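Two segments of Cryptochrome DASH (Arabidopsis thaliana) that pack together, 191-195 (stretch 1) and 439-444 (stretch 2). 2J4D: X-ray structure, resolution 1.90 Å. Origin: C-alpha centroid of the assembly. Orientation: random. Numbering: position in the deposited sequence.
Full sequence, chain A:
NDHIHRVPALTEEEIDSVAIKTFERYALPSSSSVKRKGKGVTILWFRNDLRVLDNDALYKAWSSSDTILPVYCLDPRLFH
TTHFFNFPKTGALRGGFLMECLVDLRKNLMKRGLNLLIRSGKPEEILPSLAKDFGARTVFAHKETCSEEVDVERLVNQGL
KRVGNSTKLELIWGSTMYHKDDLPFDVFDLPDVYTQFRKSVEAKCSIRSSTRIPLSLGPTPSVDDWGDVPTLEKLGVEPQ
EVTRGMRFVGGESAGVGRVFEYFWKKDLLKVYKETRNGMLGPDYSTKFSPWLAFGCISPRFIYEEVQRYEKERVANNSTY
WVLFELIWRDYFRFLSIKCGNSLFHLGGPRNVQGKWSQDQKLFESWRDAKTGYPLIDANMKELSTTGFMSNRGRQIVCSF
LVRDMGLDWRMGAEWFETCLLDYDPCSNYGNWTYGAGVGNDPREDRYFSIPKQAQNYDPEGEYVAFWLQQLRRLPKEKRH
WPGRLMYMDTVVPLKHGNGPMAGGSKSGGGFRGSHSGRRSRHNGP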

# COMPACT_ATOMS: atom_id res chain seq x y z
N PRO A 191 -0.32 18.73 -12.78
CA PRO A 191 -1.17 19.78 -12.20
C PRO A 191 -1.15 19.69 -10.67
O PRO A 191 -1.15 18.59 -10.12
N ASP A 192 -1.13 20.83 -9.99
CA ASP A 192 -1.13 20.82 -8.52
C ASP A 192 -2.53 20.65 -7.95
O ASP A 192 -2.72 20.60 -6.74
N VAL A 193 -3.52 20.57 -8.84
CA VAL A 193 -4.91 20.37 -8.44
C VAL A 193 -5.37 19.02 -8.97
O VAL A 193 -5.34 18.78 -10.18
N TYR A 194 -5.78 18.13 -8.07
CA TYR A 194 -6.22 16.80 -8.48
C TYR A 194 -7.28 16.79 -9.56
O TYR A 194 -7.19 16.01 -10.52
N THR A 195 -8.30 17.63 -9.41
CA THR A 195 -9.38 17.67 -10.38
C THR A 195 -8.86 17.89 -11.79
O THR A 195 -9.35 17.28 -12.74
N GLY A 439 0.34 21.03 1.31
CA GLY A 439 0.40 20.54 -0.05
C GLY A 439 0.14 21.72 -0.96
O GLY A 439 -0.09 22.82 -0.45
N ASN A 440 0.15 21.53 -2.27
CA ASN A 440 -0.08 22.67 -3.15
C ASN A 440 -1.49 22.89 -3.67
O ASN A 440 -1.68 23.48 -4.73
N ASP A 441 -2.48 22.38 -2.94
CA ASP A 441 -3.84 22.65 -3.34
C ASP A 441 -4.51 23.23 -2.11
O ASP A 441 -5.06 22.51 -1.28
N PRO A 442 -4.46 24.56 -1.98
CA PRO A 442 -5.04 25.29 -0.86
C PRO A 442 -6.55 25.07 -0.74
O PRO A 442 -7.11 25.27 0.33
N ARG A 443 -7.18 24.67 -1.83
CA ARG A 443 -8.62 24.44 -1.76
C ARG A 443 -8.92 23.16 -0.98
O ARG A 443 -10.09 22.80 -0.79
N GLU A 444 -7.88 22.49 -0.49
CA GLU A 444 -8.09 21.26 0.26
C GLU A 444 -7.78 21.42 1.75
O GLU A 444 -7.93 20.47 2.52

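Asp192, Val193 and Asn440 carry most of this small contact, in which no direct hydrogen bond joins the two stretches and three waters do the polar bridging. Asp192 (chi1 m) and Asn440 (chi1 m) both point toward the opposing stretch, and their side chains meet where Asp192 CG lies 3.7 Å from Asn440 CB. Their oxygens are acceptors that cannot bond one another, so water supplies the protons: water 1 donates to Asp192 OD1 (2.8 Å) and to Asn440 OD1 (2.9 Å), while water 2 donates to Asp192 OD2 (2.7 Å) and, weakly, to Asn440 OD1 (3.4 Å).

Val193, at the N-cap position before the helix, points sideways with chi1 t. Its CG1 lies 3.9 Å from Asp441 OD2, and its CG2 sits 3.7 Å from Arg443 NH2, at the edge of the guanidinium and near its plane. Asp441 (chi1 t) is buried and points toward stretch 1, its CB 3.6 Å from Asp192 O. Water 3 accepts from Tyr194 N (2.8 Å) and donates to Asp441 OD2 (2.5 Å), tying the start of the helix to this carboxylate. Asp441 OD1 serves its own stretch, accepting from Arg443 N (3.1 Å) and forming a salt bridge with Arg443 NE (3.0 Å), although Arg443 is poorly ordered.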

# COMPACT_ATOMS: atom_id res chain seq x y z
CB PRO A 191 -2.55 19.46 -12.77
CG PRO A 191 -2.21 18.87 -14.12
CD PRO A 191 -1.06 17.95 -13.79
CB ASP A 192 -0.49 22.10 -7.96
CG ASP A 192 1.03 22.06 -8.01
OD1 ASP A 192 1.59 20.94 -7.98
OD2 ASP A 192 1.67 23.13 -8.07
CB VAL A 193 -5.81 21.48 -9.01
CG1 VAL A 193 -7.27 21.18 -8.68
CG2 VAL A 193 -5.39 22.82 -8.42
CB TYR A 194 -6.76 16.03 -7.27
CG TYR A 194 -7.44 14.73 -7.66
CD1 TYR A 194 -6.69 13.58 -7.92
CD2 TYR A 194 -8.83 14.66 -7.77
CE1 TYR A 194 -7.32 12.38 -8.28
CE2 TYR A 194 -9.46 13.47 -8.13
CZ TYR A 194 -8.71 12.34 -8.39
OH TYR A 194 -9.35 11.19 -8.74
CB THR A 195 -10.39 18.78 -10.03
OG1 THR A 195 -10.95 18.51 -8.75
CG2 THR A 195 -11.50 18.82 -11.06
CB ASN A 440 0.92 22.64 -4.31
CG ASN A 440 2.26 23.23 -3.92
OD1 ASN A 440 3.30 22.77 -4.38
ND2 ASN A 440 2.25 24.26 -3.08
CB ASP A 441 -4.61 21.42 -3.78
CG ASP A 441 -5.97 21.79 -4.39
OD1 ASP A 441 -6.30 23.00 -4.35
OD2 ASP A 441 -6.69 20.92 -4.88
CB PRO A 442 -4.68 26.74 -1.18
CG PRO A 442 -3.33 26.59 -1.86
CD PRO A 442 -3.65 25.46 -2.82
CB ARG A 443 -9.21 24.35 -3.16
CG ARG A 443 -8.87 25.54 -4.02
CD ARG A 443 -8.83 25.17 -5.51
NE ARG A 443 -7.48 25.14 -6.08
CZ ARG A 443 -6.53 26.03 -5.81
NH1 ARG A 443 -6.75 27.03 -4.96
NH2 ARG A 443 -5.36 25.95 -6.44
CB GLU A 444 -7.25 20.12 -0.34
CG GLU A 444 -7.62 19.68 -1.78
CD GLU A 444 -9.06 19.20 -1.94
OE1 GLU A 444 -9.96 20.04 -2.15
OE2 GLU A 444 -9.29 17.97 -1.86
O HOH W 1 2.84 20.13 -5.58
O HOH W 2 4.33 23.15 -7.60
O HOH W 3 -5.75 18.67 -5.29